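Local coordinates for protein dehydratase, IlvD/Edd family (Caulobacter crescentus, PDB 5OYN) that catalyses the dehydration of D-xylonate to 2-dehydro-3-deoxy-D-arabinonate in D-xylose degradation, and of D-gluconate about as efficiently, using a [2Fe-2S] cluster and a magnesium ion, at residues Thr177-Lys185 and Glu194-Ser202; Phe427-Ser437 and Leu449-Arg460. All coordinates share one frame; numbering follows the deposited sequence.

Overall arrangement
Contact 1 pairs two successive helices in the N-terminal part of the dehydratase chain, and contact 2 joins two parallel strands in the C-terminal part. Their centres lie about 25 Å apart, but their nearest atoms come within about 6 Å without touching. Each comes near a magnesium ligand without belonging to the site: the side chains of Arg183 in contact 1 and Ser437 in contact 2 are about 8 Å and 9 Å from that of Glu472. The side chain of Ile179 in contact 1 is also about 10 Å from the [2Fe-2S] cluster. Each contact meets the same neighbouring subunit of the homotetramer, whose His600 is a partner of Arg183 and, weakly, of Ser437.

Contact 1: Thr177-Lys185 and Glu194-Ser202; sequences TVIWRSRRK and EEFIDRAAS
Phe196 lays one face of its ring over Ser182, whose CB stands 3.7 Å from the ring centroid and 18° off the normal, a CH-pi contact. With CG anti to the backbone N (chi1 -163°), the ring reaches across to helix 177-185 and lies against its backbone at Ser182, and Arg183 CG meets its edge in plane. Ile179 crosses the ring at about a right angle, and its CD1 bridges Phe196 CE1 and the methyl of Ala200, 3.7 Å from Ala200 CB. The two helices form an antiparallel pair joined by a short connection, their axes 9.3 Å apart at 161°; the backbones pair most closely at Ser182 with Phe196 and Val178 with Ala200. Cutting Phe196 back to an alanine is likely to leave a gap beside Ser182 and Ile179 and to take the aromatic cover from Ser182 CB. Val178 CG2 packs against Arg199 CB at 4.0 Å, while Ser182 OG turns back to Val178 O in a weak hydrogen bond within its own helix. No hydrogen bond joins the helices, and the guanidinium of Arg183 passes to Asp31 and the C-terminal carboxylate of His600, both of a neighbouring subunit.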
loop_
_atom_site.group_PDB
_atom_site.type_symbol
_atom_site.label_atom_id
_atom_site.label_comp_id
_atom_site.label_asym_id
_atom_site.label_seq_id
_atom_site.Cartn_x
_atom_site.Cartn_y
_atom_site.Cartn_z
ATOM N N THR A 177 21.280 -10.089 22.872
ATOM C CA THR A 177 21.838 -10.760 24.033
ATOM C C THR A 177 21.667 -12.261 23.928
ATOM O O THR A 177 22.470 -13.013 24.482
ATOM C CB THR A 177 21.207 -10.231 25.320
ATOM O OG1 THR A 177 20.017 -10.978 25.609
ATOM C CG2 THR A 177 20.867 -8.748 25.158
ATOM N N VAL A 178 20.640 -12.722 23.214
ATOM C CA VAL A 178 20.485 -14.158 23.019
ATOM C C VAL A 178 21.646 -14.706 22.197
ATOM O O VAL A 178 22.080 -15.838 22.412
ATOM C CB VAL A 178 19.101 -14.472 22.397
ATOM C CG1 VAL A 178 19.045 -14.150 20.896
ATOM C CG2 VAL A 178 18.718 -15.914 22.647
ATOM N N ILE A 179 22.209 -13.906 21.290
ATOM C CA ILE A 179 23.349 -14.378 20.508
ATOM C C ILE A 179 24.571 -14.573 21.402
ATOM O O ILE A 179 25.243 -15.608 21.335
ATOM C CB ILE A 179 23.654 -13.412 19.349
ATOM C CG1 ILE A 179 22.425 -13.230 18.437
ATOM C CG2 ILE A 179 24.862 -13.899 18.556
ATOM C CD1 ILE A 179 21.750 -14.512 17.994
ATOM N N TRP A 180 24.883 -13.584 22.251
ATOM C CA TRP A 180 26.076 -13.677 23.095
ATOM C C TRP A 180 25.940 -14.764 24.153
ATOM O O TRP A 180 26.920 -15.453 24.452
ATOM C CB TRP A 180 26.373 -12.337 23.760
ATOM C CG TRP A 180 25.950 -11.172 22.947
ATOM C CD1 TRP A 180 25.153 -10.133 23.349
ATOM C CD2 TRP A 180 26.289 -10.916 21.585
ATOM N NE1 TRP A 180 24.971 -9.249 22.314
ATOM C CE2 TRP A 180 25.654 -9.708 21.217
ATOM C CE3 TRP A 180 27.064 -11.587 20.636
ATOM C CZ2 TRP A 180 25.784 -9.151 19.942
ATOM C CZ3 TRP A 180 27.182 -11.034 19.355
ATOM C CH2 TRP A 180 26.550 -9.827 19.027
ATOM N N ARG A 181 24.744 -14.933 24.743
ATOM C CA ARG A 181 24.544 -16.040 25.680
ATOM C C ARG A 181 24.575 -17.383 24.967
ATOM O O ARG A 181 24.995 -18.383 25.550
ATOM C CB ARG A 181 23.220 -15.905 26.445
ATOM C CG ARG A 181 23.003 -14.551 27.082
ATOM C CD ARG A 181 22.058 -14.560 28.281
ATOM N NE ARG A 181 22.404 -13.438 29.166
ATOM C CZ ARG A 181 21.545 -12.523 29.623
ATOM N NH1 ARG A 181 20.250 -12.590 29.305
ATOM N NH2 ARG A 181 21.987 -11.537 30.410
ATOM N N SER A 182 24.137 -17.437 23.719
ATOM C CA SER A 182 24.120 -18.716 23.033
ATOM C C SER A 182 25.485 -19.084 22.490
ATOM O O SER A 182 25.743 -20.274 22.284
ATOM C CB SER A 182 23.079 -18.712 21.906
ATOM O OG SER A 182 21.785 -18.933 22.450
ATOM N N ARG A 183 26.350 -18.091 22.242
ATOM C CA ARG A 183 27.737 -18.382 21.893
ATOM C C ARG A 183 28.441 -19.125 23.026
ATOM O O ARG A 183 29.299 -19.981 22.776
ATOM C CB ARG A 183 28.480 -17.086 21.546
ATOM C CG ARG A 183 28.223 -16.570 20.132
ATOM C CD ARG A 183 29.467 -15.959 19.493
ATOM N NE ARG A 183 29.470 -14.496 19.530
ATOM C CZ ARG A 183 29.984 -13.697 18.587
ATOM N NH1 ARG A 183 30.555 -14.191 17.497
ATOM N NH2 ARG A 183 29.935 -12.382 18.736
ATOM N N ARG A 184 28.064 -18.840 24.273
ATOM C CA ARG A 184 28.699 -19.473 25.419
ATOM C C ARG A 184 28.186 -20.888 25.637
ATOM O O ARG A 184 28.965 -21.791 25.961
ATOM C CB ARG A 184 28.476 -18.618 26.667
ATOM C CG ARG A 184 29.088 -17.233 26.532
ATOM C CD ARG A 184 29.007 -16.468 27.827
ATOM N NE ARG A 184 28.678 -15.064 27.611
ATOM C CZ ARG A 184 27.642 -14.452 28.179
ATOM N NH1 ARG A 184 26.838 -15.131 28.999
ATOM N NH2 ARG A 184 27.414 -13.166 27.932
ATOM N N LYS A 185 26.884 -21.101 25.462
ATOM C CA LYS A 185 26.323 -22.427 25.688
ATOM C C LYS A 185 26.672 -23.390 24.560
ATOM O O LYS A 185 26.812 -24.592 24.795
ATOM C CB LYS A 185 24.815 -22.311 25.876
ATOM C CG LYS A 185 24.427 -21.189 26.828
ATOM C CD LYS A 185 23.173 -21.534 27.609
ATOM C CE LYS A 185 22.128 -20.430 27.487
ATOM N NZ LYS A 185 21.989 -19.642 28.744
ATOM N N GLU A 194 21.135 -25.992 15.864
ATOM C CA GLU A 194 19.787 -25.575 15.502
ATOM C C GLU A 194 19.055 -24.888 16.650
ATOM O O GLU A 194 18.283 -23.959 16.392
ATOM C CB GLU A 194 18.971 -26.762 14.974
ATOM C CG GLU A 194 17.605 -26.378 14.345
ATOM C CD GLU A 194 17.694 -25.713 12.946
ATOM O OE1 GLU A 194 18.819 -25.447 12.450
ATOM O OE2 GLU A 194 16.617 -25.453 12.345
ATOM N N GLU A 195 19.278 -25.290 17.909
ATOM C CA GLU A 195 18.746 -24.501 19.022
ATOM C C GLU A 195 19.272 -23.068 18.978
ATOM O O GLU A 195 18.537 -22.118 19.278
ATOM C CB GLU A 195 19.072 -25.176 20.361
ATOM C CG GLU A 195 18.734 -26.679 20.374
ATOM C CD GLU A 195 19.280 -27.435 21.590
ATOM O OE1 GLU A 195 20.520 -27.506 21.725
ATOM O OE2 GLU A 195 18.485 -28.015 22.366
ATOM N N PHE A 196 20.532 -22.893 18.568
ATOM C CA PHE A 196 21.113 -21.559 18.439
ATOM C C PHE A 196 20.341 -20.720 17.426
ATOM O O PHE A 196 20.006 -19.560 17.687
ATOM C CB PHE A 196 22.586 -21.683 18.045
ATOM C CG PHE A 196 23.399 -20.428 18.261
ATOM C CD1 PHE A 196 23.061 -19.236 17.640
ATOM C CD2 PHE A 196 24.532 -20.459 19.055
ATOM C CE1 PHE A 196 23.813 -18.105 17.830
ATOM C CE2 PHE A 196 25.297 -19.327 19.241
ATOM C CZ PHE A 196 24.936 -18.151 18.637
ATOM N N ILE A 197 20.058 -21.287 16.256
ATOM C CA ILE A 197 19.307 -20.535 15.256
ATOM C C ILE A 197 17.886 -20.266 15.746
ATOM O O ILE A 197 17.317 -19.196 15.489
ATOM C CB ILE A 197 19.321 -21.283 13.910
ATOM C CG1 ILE A 197 20.757 -21.397 13.388
ATOM C CG2 ILE A 197 18.434 -20.581 12.898
ATOM C CD1 ILE A 197 20.861 -22.047 12.029
ATOM N N ASP A 198 17.309 -21.212 16.496
ATOM C CA ASP A 198 15.894 -21.141 16.854
ATOM C C ASP A 198 15.640 -20.231 18.041
ATOM O O ASP A 198 14.618 -19.533 18.071
ATOM C CB ASP A 198 15.336 -22.542 17.119
ATOM C CG ASP A 198 15.295 -23.392 15.857
ATOM O OD1 ASP A 198 14.811 -24.554 15.917
ATOM O OD2 ASP A 198 15.753 -22.889 14.799
ATOM N N ARG A 199 16.551 -20.225 19.020
ATOM C CA ARG A 199 16.501 -19.207 20.065
ATOM C C ARG A 199 16.659 -17.815 19.478
ATOM O O ARG A 199 16.006 -16.865 19.924
ATOM C CB ARG A 199 17.589 -19.446 21.111
ATOM C CG ARG A 199 17.529 -20.781 21.809
ATOM C CD ARG A 199 18.869 -21.133 22.410
ATOM N NE ARG A 199 18.802 -21.143 23.869
ATOM C CZ ARG A 199 18.380 -22.185 24.585
ATOM N NH1 ARG A 199 17.993 -23.298 23.969
ATOM N NH2 ARG A 199 18.348 -22.119 25.914
ATOM N N ALA A 200 17.551 -17.665 18.501
ATOM C CA ALA A 200 17.720 -16.372 17.852
ATOM C C ALA A 200 16.419 -15.937 17.198
ATOM O O ALA A 200 15.992 -14.786 17.341
ATOM C CB ALA A 200 18.851 -16.438 16.823
ATOM N N ALA A 201 15.762 -16.868 16.493
ATOM C CA ALA A 201 14.502 -16.559 15.829
ATOM C C ALA A 201 13.422 -16.188 16.837
ATOM O O ALA A 201 12.618 -15.278 16.592
ATOM C CB ALA A 201 14.056 -17.746 14.979
ATOM N N SER A 202 13.386 -16.880 17.976
ATOM C CA SER A 202 12.420 -16.530 19.008
ATOM C C SER A 202 12.657 -15.135 19.574
ATOM O O SER A 202 11.746 -14.561 20.178
ATOM C CB SER A 202 12.456 -17.559 20.132
ATOM O OG SER A 202 11.489 -18.563 19.924
#

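Contact 2: Phe427-Ser437 and Leu449-Arg460; sequences FEARAIVFDGS and LEIDERCILVIR
Arg430 extends with CG anti to its amide nitrogen (chi1 177°) and bends at chi3, carrying its guanidinium to the loop before strand 455-460. There NH2 gives a straight bond to Leu449 O, 3.1 Å away and in both the guanidinium and carbonyl planes, while Ile432 CD1 of its own strand covers one face. At the other end Arg460, bent at chi2, grips Asp435 side-on in a salt bridge: NE reaches OD1 of Asp435 at 2.6 Å and NH2 reaches OD2 at 3.2 Å, the carboxylate and guanidinium planes 47° apart. Val433 CG1 lies over a face of that guanidinium. Between these ends the strands run parallel, the outer members of a beta-alpha-beta unit whose helix is 436-443, with backbone bonds such as Val458 N to Ile432 O at 2.8 Å. On one face Ile432 sits beside Leu457, its CB 3.9 Å from Leu457 CD2, and its CG2 meets Ile451 CD1; on the other, Val433 and Val458 lie side by side. Asp452 N points straight at Cys455 SG, 3.2 Å away, within the turn leading into the strand. Arg460 NH1 also bonds Leu520 O and Leu523 O; the buried guanidinium's charge is probably balanced by Asp435, its rotation probably fixed by these bonds.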
loop_
_atom_site.group_PDB
_atom_site.type_symbol
_atom_site.label_atom_id
_atom_site.label_comp_id
_atom_site.label_asym_id
_atom_site.label_seq_id
_atom_site.Cartn_x
_atom_site.Cartn_y
_atom_site.Cartn_z
ATOM N N PHE A 427 43.194 -4.308 39.612
ATOM C CA PHE A 427 43.612 -5.666 39.319
ATOM C C PHE A 427 44.579 -5.565 38.159
ATOM O O PHE A 427 44.594 -4.571 37.423
ATOM C CB PHE A 427 42.426 -6.600 38.983
ATOM C CG PHE A 427 41.771 -6.328 37.628
ATOM C CD1 PHE A 427 40.833 -5.314 37.476
ATOM C CD2 PHE A 427 42.084 -7.100 36.515
ATOM C CE1 PHE A 427 40.238 -5.070 36.249
ATOM C CE2 PHE A 427 41.485 -6.850 35.272
ATOM C CZ PHE A 427 40.567 -5.836 35.146
ATOM N N GLU A 428 45.394 -6.597 38.020
ATOM C CA GLU A 428 46.328 -6.699 36.916
ATOM C C GLU A 428 46.037 -7.985 36.166
ATOM O O GLU A 428 45.706 -9.007 36.782
ATOM C CB GLU A 428 47.777 -6.667 37.422
ATOM C CG GLU A 428 48.090 -5.416 38.252
ATOM C CD GLU A 428 49.554 -5.315 38.668
ATOM O OE1 GLU A 428 50.102 -6.329 39.163
ATOM O OE2 GLU A 428 50.144 -4.218 38.499
ATOM N N ALA A 429 46.139 -7.929 34.837
ATOM C CA ALA A 429 45.879 -9.095 34.006
ATOM C C ALA A 429 46.896 -9.169 32.875
ATOM O O ALA A 429 47.611 -8.206 32.576
ATOM C CB ALA A 429 44.453 -9.083 33.449
ATOM N N ARG A 430 46.939 -10.339 32.243
ATOM C CA ARG A 430 47.893 -10.646 31.187
ATOM C C ARG A 430 47.208 -10.507 29.833
ATOM O O ARG A 430 46.212 -11.188 29.564
ATOM C CB ARG A 430 48.442 -12.059 31.368
ATOM C CG ARG A 430 49.399 -12.492 30.282
ATOM C CD ARG A 430 50.164 -13.686 30.746
ATOM N NE ARG A 430 49.380 -14.906 30.639
ATOM C CZ ARG A 430 49.315 -15.626 29.525
ATOM N NH1 ARG A 430 49.987 -15.224 28.438
ATOM N NH2 ARG A 430 48.581 -16.740 29.496
ATOM N N ALA A 431 47.753 -9.651 28.975
ATOM C CA ALA A 431 47.099 -9.348 27.710
ATOM C C ALA A 431 47.172 -10.533 26.747
ATOM O O ALA A 431 48.226 -11.147 26.574
ATOM C CB ALA A 431 47.734 -8.111 27.080
ATOM N N ILE A 432 46.039 -10.854 26.124
ATOM C CA ILE A 432 45.963 -11.777 24.990
ATOM C C ILE A 432 45.443 -10.955 23.817
ATOM O O ILE A 432 44.245 -10.650 23.750
ATOM C CB ILE A 432 45.055 -12.977 25.268
ATOM C CG1 ILE A 432 45.305 -13.516 26.684
ATOM C CG2 ILE A 432 45.248 -14.046 24.199
ATOM C CD1 ILE A 432 46.549 -14.373 26.814
ATOM N N VAL A 433 46.335 -10.591 22.895
ATOM C CA VAL A 433 46.044 -9.612 21.851
ATOM C C VAL A 433 45.667 -10.321 20.557
ATOM O O VAL A 433 46.302 -11.311 20.162
ATOM C CB VAL A 433 47.246 -8.677 21.634
ATOM C CG1 VAL A 433 46.937 -7.625 20.567
ATOM C CG2 VAL A 433 47.620 -8.023 22.945
ATOM N N PHE A 434 44.632 -9.805 19.889
ATOM C CA PHE A 434 44.165 -10.328 18.614
ATOM C C PHE A 434 44.055 -9.194 17.612
ATOM O O PHE A 434 43.665 -8.075 17.965
ATOM C CB PHE A 434 42.821 -11.009 18.754
ATOM C CG PHE A 434 42.805 -12.095 19.766
ATOM C CD1 PHE A 434 43.330 -13.346 19.464
ATOM C CD2 PHE A 434 42.265 -11.878 21.020
ATOM C CE1 PHE A 434 43.318 -14.370 20.404
ATOM C CE2 PHE A 434 42.245 -12.895 21.961
ATOM C CZ PHE A 434 42.773 -14.145 21.652
ATOM N N ASP A 435 44.391 -9.483 16.360
ATOM C CA ASP A 435 44.357 -8.463 15.319
ATOM C C ASP A 435 43.101 -8.680 14.482
ATOM O O ASP A 435 43.117 -9.288 13.408
ATOM C CB ASP A 435 45.634 -8.497 14.487
ATOM C CG ASP A 435 46.747 -7.654 15.102
ATOM O OD1 ASP A 435 46.749 -6.415 14.891
ATOM O OD2 ASP A 435 47.604 -8.235 15.813
ATOM N N GLY A 436 41.988 -8.167 14.998
ATOM C CA GLY A 436 40.704 -8.284 14.337
ATOM C C GLY A 436 39.893 -9.453 14.859
ATOM O O GLY A 436 40.322 -10.235 15.715
ATOM N N SER A 437 38.678 -9.558 14.312
ATOM C CA SER A 437 37.747 -10.590 14.753
ATOM C C SER A 437 38.181 -11.963 14.262
ATOM O O SER A 437 38.180 -12.936 15.029
ATOM C CB SER A 437 36.333 -10.263 14.265
ATOM O OG SER A 437 35.364 -11.097 14.888
ATOM N N LEU A 449 48.547 -20.575 23.941
ATOM C CA LEU A 449 48.523 -19.294 24.633
ATOM C C LEU A 449 48.284 -19.423 26.129
ATOM O O LEU A 449 48.424 -18.423 26.840
ATOM C CB LEU A 449 47.466 -18.370 24.022
ATOM C CG LEU A 449 47.632 -18.237 22.517
ATOM C CD1 LEU A 449 46.324 -17.793 21.909
ATOM C CD2 LEU A 449 48.760 -17.261 22.199
ATOM N N GLU A 450 47.949 -20.619 26.614
ATOM C CA GLU A 450 47.760 -20.871 28.040
ATOM C C GLU A 450 46.980 -19.756 28.725
ATOM O O GLU A 450 47.537 -18.993 29.527
ATOM C CB GLU A 450 49.109 -21.068 28.732
ATOM C CG GLU A 450 49.610 -22.499 28.686
ATOM C CD GLU A 450 50.998 -22.649 29.272
ATOM O OE1 GLU A 450 51.670 -21.612 29.488
ATOM O OE2 GLU A 450 51.417 -23.805 29.510
ATOM N N ILE A 451 45.695 -19.659 28.408
ATOM C CA ILE A 451 44.814 -18.624 28.937
ATOM C C ILE A 451 44.217 -19.113 30.250
ATOM O O ILE A 451 43.906 -20.301 30.402
ATOM C CB ILE A 451 43.724 -18.273 27.903
ATOM C CG1 ILE A 451 44.362 -17.995 26.534
ATOM C CG2 ILE A 451 42.900 -17.082 28.361
ATOM C CD1 ILE A 451 43.470 -17.233 25.560
ATOM N N ASP A 452 44.081 -18.210 31.215
ATOM C CA ASP A 452 43.457 -18.562 32.488
ATOM C C ASP A 452 42.746 -17.331 33.033
ATOM O O ASP A 452 42.704 -16.279 32.388
ATOM C CB ASP A 452 44.480 -19.126 33.487
ATOM C CG ASP A 452 45.682 -18.189 33.731
ATOM O OD1 ASP A 452 45.565 -16.947 33.568
ATOM O OD2 ASP A 452 46.760 -18.712 34.103
ATOM N N GLU A 453 42.223 -17.461 34.252
ATOM C CA GLU A 453 41.326 -16.462 34.823
ATOM C C GLU A 453 41.948 -15.075 34.964
ATOM O O GLU A 453 41.211 -14.104 35.158
ATOM C CB GLU A 453 40.842 -16.960 36.176
ATOM C CG GLU A 453 40.982 -18.461 36.290
ATOM C CD GLU A 453 40.682 -18.961 37.680
ATOM O OE1 GLU A 453 40.216 -20.120 37.809
ATOM O OE2 GLU A 453 40.901 -18.184 38.639
ATOM N N ARG A 454 43.270 -14.941 34.872
ATOM C CA ARG A 454 43.907 -13.647 35.089
ATOM C C ARG A 454 44.404 -13.014 33.791
ATOM O O ARG A 454 45.300 -12.163 33.822
ATOM C CB ARG A 454 45.048 -13.770 36.102
ATOM C CG ARG A 454 44.775 -14.739 37.256
ATOM C CD ARG A 454 43.687 -14.247 38.201
ATOM N NE ARG A 454 43.738 -12.800 38.417
ATOM C CZ ARG A 454 42.935 -12.142 39.253
ATOM N NH1 ARG A 454 42.023 -12.805 39.964
ATOM N NH2 ARG A 454 43.041 -10.822 39.381
ATOM N N CYS A 455 43.824 -13.390 32.654
ATOM C CA CYS A 455 44.126 -12.754 31.379
ATOM C C CYS A 455 43.093 -11.676 31.063
ATOM O O CYS A 455 42.041 -11.580 31.698
ATOM C CB CYS A 455 44.184 -13.796 30.258
ATOM S SG CYS A 455 45.153 -15.270 30.705
ATOM N N ILE A 456 43.419 -10.841 30.079
ATOM C CA ILE A 456 42.502 -9.833 29.558
ATOM C C ILE A 456 42.552 -9.894 28.033
ATOM O O ILE A 456 43.622 -9.737 27.432
ATOM C CB ILE A 456 42.829 -8.417 30.077
ATOM C CG1 ILE A 456 42.010 -7.367 29.327
ATOM C CG2 ILE A 456 44.329 -8.113 29.981
ATOM C CD1 ILE A 456 41.977 -6.032 30.012
ATOM N N LEU A 457 41.400 -10.135 27.408
ATOM C CA LEU A 457 41.354 -10.305 25.962
ATOM C C LEU A 457 41.306 -8.949 25.271
ATOM O O LEU A 457 40.487 -8.086 25.609
ATOM C CB LEU A 457 40.163 -11.171 25.567
ATOM C CG LEU A 457 40.093 -12.479 26.374
ATOM C CD1 LEU A 457 38.739 -13.155 26.207
ATOM C CD2 LEU A 457 41.231 -13.435 26.007
ATOM N N VAL A 458 42.209 -8.755 24.323
ATOM C CA VAL A 458 42.423 -7.466 23.691
ATOM C C VAL A 458 42.289 -7.658 22.193
ATOM O O VAL A 458 42.807 -8.635 21.635
ATOM C CB VAL A 458 43.808 -6.869 24.050
ATOM C CG1 VAL A 458 44.078 -5.595 23.259
ATOM C CG2 VAL A 458 43.901 -6.580 25.533
ATOM N N ILE A 459 41.585 -6.736 21.542
ATOM C CA ILE A 459 41.390 -6.768 20.102
ATOM C C ILE A 459 41.731 -5.392 19.557
ATOM O O ILE A 459 41.402 -4.375 20.177
ATOM C CB ILE A 459 39.946 -7.188 19.737
ATOM C CG1 ILE A 459 39.766 -7.264 18.219
ATOM C CG2 ILE A 459 38.928 -6.249 20.370
ATOM C CD1 ILE A 459 38.699 -8.244 17.791
ATOM N N ARG A 460 42.413 -5.358 18.412
ATOM C CA ARG A 460 42.856 -4.105 17.815
ATOM C C ARG A 460 42.647 -4.150 16.308
ATOM O O ARG A 460 42.529 -5.222 15.706
ATOM C CB ARG A 460 44.334 -3.806 18.128
ATOM C CG ARG A 460 45.301 -4.876 17.631
ATOM C CD ARG A 460 46.649 -4.301 17.193
ATOM N NE ARG A 460 47.645 -5.369 17.091
ATOM C CZ ARG A 460 48.610 -5.590 17.981
ATOM N NH1 ARG A 460 48.729 -4.803 19.041
ATOM N NH2 ARG A 460 49.458 -6.598 17.810
#